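Local coordinates for superoxide dismutase [Mn/Fe] from Aeropyrum pernix, a protein that probably catalyses the dismutation of superoxide to dioxygen and hydrogen peroxide, using manganese or iron, in two crystal structures: PDB 3AK1 (chain A, 1.57 Å), residues 126-131 and 165-170; PDB 3AK2 (chain B, 1.35 Å), residues 126-131 and 165-170. Both blocks share one frame: the second was fitted to the first on N, CA, C and O of the twelve residues, RMSD 0.07 Å. Numbering follows each deposited sequence.

Structure 1 (3AK1); sequences EGVGWG and DVWEHA.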
loop_
_atom_site.group_PDB
_atom_site.type_symbol
_atom_site.label_atom_id
_atom_site.label_comp_id
_atom_site.label_asym_id
_atom_site.label_seq_id
_atom_site.Cartn_x
_atom_site.Cartn_y
_atom_site.Cartn_z
ATOM N N GLU A 126 -5.448 10.492 -1.001
ATOM C CA GLU A 126 -4.309 10.483 -1.908
ATOM C C GLU A 126 -4.478 9.395 -2.975
ATOM O O GLU A 126 -4.540 8.200 -2.662
ATOM C CB GLU A 126 -3.030 10.270 -1.116
ATOM C CG GLU A 126 -1.774 10.534 -1.905
ATOM C CD GLU A 126 -0.536 10.410 -1.052
ATOM O OE1 GLU A 126 0.083 11.452 -0.742
ATOM O OE2 GLU A 126 -0.187 9.265 -0.677
ATOM N N GLY A 127 -4.554 9.817 -4.236
ATOM C CA GLY A 127 -4.950 8.931 -5.329
ATOM C C GLY A 127 -6.458 8.778 -5.305
ATOM O O GLY A 127 -7.188 9.716 -4.958
ATOM N N VAL A 128 -6.931 7.580 -5.630
ATOM C CA VAL A 128 -8.363 7.288 -5.629
ATOM C C VAL A 128 -8.757 6.577 -4.339
ATOM O O VAL A 128 -7.919 6.004 -3.654
ATOM C CB VAL A 128 -8.793 6.441 -6.852
ATOM C CG1 VAL A 128 -8.674 7.242 -8.164
ATOM C CG2 VAL A 128 -7.996 5.119 -6.921
ATOM N N GLY A 129 -10.036 6.651 -3.994
ATOM C CA GLY A 129 -10.544 6.027 -2.780
ATOM C C GLY A 129 -11.883 6.585 -2.330
ATOM O O GLY A 129 -12.719 6.991 -3.154
ATOM N N TRP A 130 -12.081 6.581 -1.015
ATOM C CA TRP A 130 -13.371 6.912 -0.390
ATOM C C TRP A 130 -13.184 7.704 0.892
ATOM O O TRP A 130 -12.212 7.495 1.626
ATOM C CB TRP A 130 -14.107 5.625 -0.001
ATOM C CG TRP A 130 -14.286 4.651 -1.109
ATOM C CD1 TRP A 130 -13.334 3.837 -1.645
ATOM C CD2 TRP A 130 -15.492 4.382 -1.819
ATOM N NE1 TRP A 130 -13.868 3.077 -2.649
ATOM C CE2 TRP A 130 -15.199 3.379 -2.773
ATOM C CE3 TRP A 130 -16.802 4.875 -1.730
ATOM C CZ2 TRP A 130 -16.161 2.876 -3.655
ATOM C CZ3 TRP A 130 -17.765 4.364 -2.605
ATOM C CH2 TRP A 130 -17.437 3.375 -3.554
ATOM N N GLY A 131 -14.133 8.593 1.173
ATOM C CA GLY A 131 -14.323 9.140 2.513
ATOM C C GLY A 131 -15.389 8.294 3.177
ATOM O O GLY A 131 -16.441 8.017 2.575
ATOM N N ASP A 165 -17.592 8.221 -2.839
ATOM C CA ASP A 165 -16.594 7.722 -3.776
ATOM C C ASP A 165 -15.814 8.885 -4.361
ATOM O O ASP A 165 -16.405 9.769 -4.998
ATOM C CB ASP A 165 -17.300 6.954 -4.886
ATOM C CG ASP A 165 -16.361 6.140 -5.728
ATOM O OD1 ASP A 165 -15.164 6.468 -5.818
ATOM O OD2 ASP A 165 -16.851 5.172 -6.327
ATOM N N VAL A 166 -14.501 8.909 -4.146
ATOM C CA VAL A 166 -13.662 9.956 -4.761
ATOM C C VAL A 166 -12.626 9.430 -5.750
ATOM O O VAL A 166 -11.640 10.102 -6.039
ATOM C CB VAL A 166 -13.016 10.937 -3.736
ATOM C CG1 VAL A 166 -14.095 11.740 -3.001
ATOM C CG2 VAL A 166 -12.110 10.206 -2.733
ATOM N N TRP A 167 -12.873 8.232 -6.288
ATOM C CA TRP A 167 -12.196 7.797 -7.504
ATOM C C TRP A 167 -12.519 8.816 -8.580
ATOM O O TRP A 167 -13.610 9.390 -8.580
ATOM C CB TRP A 167 -12.692 6.423 -7.945
ATOM C CG TRP A 167 -12.123 5.238 -7.172
ATOM C CD1 TRP A 167 -12.305 4.943 -5.848
ATOM C CD2 TRP A 167 -11.321 4.182 -7.709
ATOM N NE1 TRP A 167 -11.642 3.778 -5.523
ATOM C CE2 TRP A 167 -11.037 3.288 -6.649
ATOM C CE3 TRP A 167 -10.797 3.911 -8.986
ATOM C CZ2 TRP A 167 -10.258 2.138 -6.829
ATOM C CZ3 TRP A 167 -10.031 2.765 -9.159
ATOM C CH2 TRP A 167 -9.767 1.898 -8.084
ATOM N N GLU A 168 -11.576 9.051 -9.484
ATOM C CA GLU A 168 -11.759 10.097 -10.490
ATOM C C GLU A 168 -12.967 9.815 -11.387
ATOM O O GLU A 168 -13.646 10.748 -11.835
ATOM C CB GLU A 168 -10.466 10.352 -11.273
ATOM C CG GLU A 168 -9.354 10.941 -10.397
ATOM C CD GLU A 168 -8.053 11.198 -11.136
ATOM O OE1 GLU A 168 -7.635 10.367 -11.978
ATOM O OE2 GLU A 168 -7.429 12.238 -10.853
ATOM N N HIS A 169 -13.274 8.540 -11.612
ATOM C CA HIS A 169 -14.440 8.179 -12.432
ATOM C C HIS A 169 -15.789 8.544 -11.808
ATOM O O HIS A 169 -16.822 8.477 -12.481
ATOM C CB HIS A 169 -14.417 6.707 -12.868
ATOM C CG HIS A 169 -14.505 5.721 -11.742
ATOM N ND1 HIS A 169 -13.496 4.827 -11.472
ATOM C CD2 HIS A 169 -15.478 5.475 -10.830
ATOM C CE1 HIS A 169 -13.845 4.065 -10.449
ATOM N NE2 HIS A 169 -15.038 4.444 -10.034
ATOM N N ALA A 170 -15.775 8.915 -10.529
ATOM C CA ALA A 170 -16.980 9.348 -9.828
ATOM C C ALA A 170 -17.342 10.813 -10.095
ATOM O O ALA A 170 -18.465 11.236 -9.795
ATOM C CB ALA A 170 -16.841 9.098 -8.320
#

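Structure 2 (3AK2); sequences EGVGWG and DVWEHA. With MN (manganese (II) ion), chain C.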
loop_
_atom_site.group_PDB
_atom_site.type_symbol
_atom_site.label_atom_id
_atom_site.label_comp_id
_atom_site.label_asym_id
_atom_site.label_seq_id
_atom_site.Cartn_x
_atom_site.Cartn_y
_atom_site.Cartn_z
ATOM N N GLU B 126 -5.508 10.507 -1.068
ATOM C CA GLU B 126 -4.371 10.531 -1.968
ATOM C C GLU B 126 -4.532 9.439 -3.018
ATOM O O GLU B 126 -4.590 8.256 -2.689
ATOM C CB GLU B 126 -3.090 10.337 -1.181
ATOM C CG GLU B 126 -1.851 10.592 -1.993
ATOM C CD GLU B 126 -0.617 10.493 -1.149
ATOM O OE1 GLU B 126 -0.041 11.555 -0.825
ATOM O OE2 GLU B 126 -0.240 9.353 -0.796
ATOM N N GLY B 127 -4.593 9.836 -4.284
ATOM C CA GLY B 127 -5.001 8.915 -5.342
ATOM C C GLY B 127 -6.503 8.710 -5.287
ATOM O O GLY B 127 -7.251 9.608 -4.901
ATOM N N VAL B 128 -6.953 7.527 -5.670
ATOM C CA VAL B 128 -8.378 7.245 -5.663
ATOM C C VAL B 128 -8.770 6.552 -4.360
ATOM O O VAL B 128 -7.939 5.910 -3.712
ATOM C CB VAL B 128 -8.799 6.425 -6.889
ATOM C CG1 VAL B 128 -8.572 7.235 -8.164
ATOM C CG2 VAL B 128 -8.050 5.099 -6.953
ATOM N N GLY B 129 -10.026 6.709 -3.961
ATOM C CA GLY B 129 -10.506 6.089 -2.738
ATOM C C GLY B 129 -11.846 6.619 -2.286
ATOM O O GLY B 129 -12.675 7.026 -3.109
ATOM N N TRP B 130 -12.044 6.616 -0.971
ATOM C CA TRP B 130 -13.339 6.880 -0.355
ATOM C C TRP B 130 -13.179 7.694 0.909
ATOM O O TRP B 130 -12.207 7.526 1.639
ATOM C CB TRP B 130 -14.014 5.559 0.044
ATOM C CG TRP B 130 -14.197 4.609 -1.081
ATOM C CD1 TRP B 130 -13.255 3.773 -1.611
ATOM C CD2 TRP B 130 -15.404 4.371 -1.816
ATOM N NE1 TRP B 130 -13.795 3.048 -2.642
ATOM C CE2 TRP B 130 -15.114 3.392 -2.790
ATOM C CE3 TRP B 130 -16.704 4.898 -1.750
ATOM C CZ2 TRP B 130 -16.070 2.928 -3.692
ATOM C CZ3 TRP B 130 -17.655 4.431 -2.642
ATOM C CH2 TRP B 130 -17.331 3.462 -3.605
ATOM N N GLY B 131 -14.151 8.566 1.166
ATOM C CA GLY B 131 -14.360 9.117 2.503
ATOM C C GLY B 131 -15.402 8.262 3.199
ATOM O O GLY B 131 -16.419 7.916 2.599
ATOM N N ASP B 165 -17.521 8.210 -2.812
ATOM C CA ASP B 165 -16.544 7.732 -3.773
ATOM C C ASP B 165 -15.794 8.929 -4.338
ATOM O O ASP B 165 -16.413 9.823 -4.933
ATOM C CB ASP B 165 -17.279 6.998 -4.890
ATOM C CG ASP B 165 -16.356 6.241 -5.821
ATOM O OD1 ASP B 165 -15.113 6.285 -5.661
ATOM O OD2 ASP B 165 -16.903 5.581 -6.717
ATOM N N VAL B 166 -14.479 8.971 -4.132
ATOM C CA VAL B 166 -13.642 9.997 -4.753
ATOM C C VAL B 166 -12.629 9.425 -5.746
ATOM O O VAL B 166 -11.615 10.060 -6.050
ATOM C CB VAL B 166 -12.974 10.955 -3.727
ATOM C CG1 VAL B 166 -14.023 11.831 -3.047
ATOM C CG2 VAL B 166 -12.156 10.189 -2.698
ATOM N N TRP B 167 -12.909 8.232 -6.268
ATOM C CA TRP B 167 -12.221 7.800 -7.477
ATOM C C TRP B 167 -12.509 8.836 -8.552
ATOM O O TRP B 167 -13.582 9.443 -8.561
ATOM C CB TRP B 167 -12.724 6.446 -7.946
ATOM C CG TRP B 167 -12.171 5.279 -7.189
ATOM C CD1 TRP B 167 -12.305 5.023 -5.851
ATOM C CD2 TRP B 167 -11.419 4.194 -7.734
ATOM N NE1 TRP B 167 -11.673 3.847 -5.531
ATOM C CE2 TRP B 167 -11.128 3.311 -6.669
ATOM C CE3 TRP B 167 -10.961 3.877 -9.020
ATOM C CZ2 TRP B 167 -10.390 2.136 -6.851
ATOM C CZ3 TRP B 167 -10.233 2.711 -9.202
ATOM C CH2 TRP B 167 -9.956 1.853 -8.121
ATOM N N GLU B 168 -11.561 9.037 -9.457
ATOM C CA GLU B 168 -11.732 10.055 -10.491
ATOM C C GLU B 168 -12.961 9.784 -11.360
ATOM O O GLU B 168 -13.661 10.723 -11.743
ATOM C CB GLU B 168 -10.451 10.208 -11.311
ATOM C CG GLU B 168 -9.292 10.736 -10.462
ATOM C CD GLU B 168 -7.993 10.907 -11.219
ATOM O OE1 GLU B 168 -7.640 10.030 -12.034
ATOM O OE2 GLU B 168 -7.308 11.924 -10.968
ATOM N N HIS B 169 -13.249 8.513 -11.633
ATOM C CA HIS B 169 -14.423 8.159 -12.434
ATOM C C HIS B 169 -15.751 8.601 -11.821
ATOM O O HIS B 169 -16.764 8.648 -12.518
ATOM C CB HIS B 169 -14.465 6.661 -12.782
ATOM C CG HIS B 169 -14.670 5.749 -11.606
ATOM N ND1 HIS B 169 -13.732 4.811 -11.230
ATOM C CD2 HIS B 169 -15.711 5.598 -10.750
ATOM C CE1 HIS B 169 -14.179 4.134 -10.186
ATOM N NE2 HIS B 169 -15.377 4.594 -9.871
ATOM N N ALA B 170 -15.759 8.896 -10.524
ATOM C CA ALA B 170 -16.980 9.332 -9.856
ATOM C C ALA B 170 -17.346 10.785 -10.175
ATOM O O ALA B 170 -18.486 11.198 -9.951
ATOM C CB ALA B 170 -16.876 9.117 -8.340
HETATM MN MN MN C . -16.500 4.084 -8.032
HETATM O O HOH W 1 -14.753 3.646 -6.913
#

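Structure 1 (3AK1)
Val166 N donates to Gly129 O at 2.8 Å, with an N-H...O angle of 152°, joining the start of strand 129-136 to the loop that follows strand 159-165 in the C-terminal domain. One step on, Trp130 and Asp165 form a non-hydrogen-bonded antiparallel pair, and Asp165 CB lies over the Trp130 six-membered ring, 3.9 Å from its centroid. With CG anti to the backbone N (chi1 -167°), Asp165 brings OD1 within 2.9 Å of Trp167 N, closing an Asx turn. Trp167 offers its edge to the face of Trp130 in an offset edge-to-face pair, planes at 66°, while Val128 CG2 lies over the centre of the Trp167 six-membered ring, a CH-pi contact 3.4 Å from the centroid. Asp165 and His169 are, with His79, probably metal ligands; no ion is modelled in this apo form. His169 ND1 is hydrogen-bonded to Glu168 OE2 of the second subunit.

Structure 2 (3AK2)
Gly129 O receives Val166 N at 2.8 Å, the N-H...O angle being 153°. Trp130 and Asp165 form a non-hydrogen-bonded antiparallel pair; Asp165 CB lies over the Trp130 six-membered ring, 3.9 Å from its centroid. With the Asp165 CG anti to the backbone N (chi1 -170°), OD1 accepts from Trp167 N at 3.0 Å, an Asx turn, and OD2 binds manganese at 2.0 Å. Trp167 turns its edge to the face of Trp130, an offset edge-to-face pair with planes at 62°, and Val128 CG2 lies over the centre of the Trp167 six-membered ring, a CH-pi contact 3.5 Å from the centroid. His169 NE2 binds the manganese at 2.2 Å, as does a water at 2.1 Å, which also donates weakly to Asp165 OD1; His31 and His79 complete the site. His169 ND1 is hydrogen-bonded to Glu168 OE2 of the second subunit.

Comparison
The manganese ion is the sharpest difference: it is bound in the second structure, while no ligand or ion is modelled at that place in the first, titled the apo form. Asp165(B) OD2 meets the metal at 2.0 Å and His169(B) NE2 at 2.2 Å, with His31(B) and His79(B) as further ligands. The compared CA atoms coincide within the error, and the side chains of Asp165(A) and His169(A) keep their places, as do those of Trp130(A) and Trp167(A), consistent with these groups taking the same positions with and without a modelled ion. The bond from Trp167(A) N to Asp165(A) OD1 also recurs in Trp167(B) and Asp165(B), and may help to fix the carboxylate's place in both. Where the metal joins Asp165(B) to His31(B), Asp165(A) OD2 has a weak hydrogen bond to His31(A) NE2, which may be no more than the shape of a site modelled without its ion. A water is modelled in the second structure, 2.1 Å from the manganese and weakly bonded to Asp165(B) OD1.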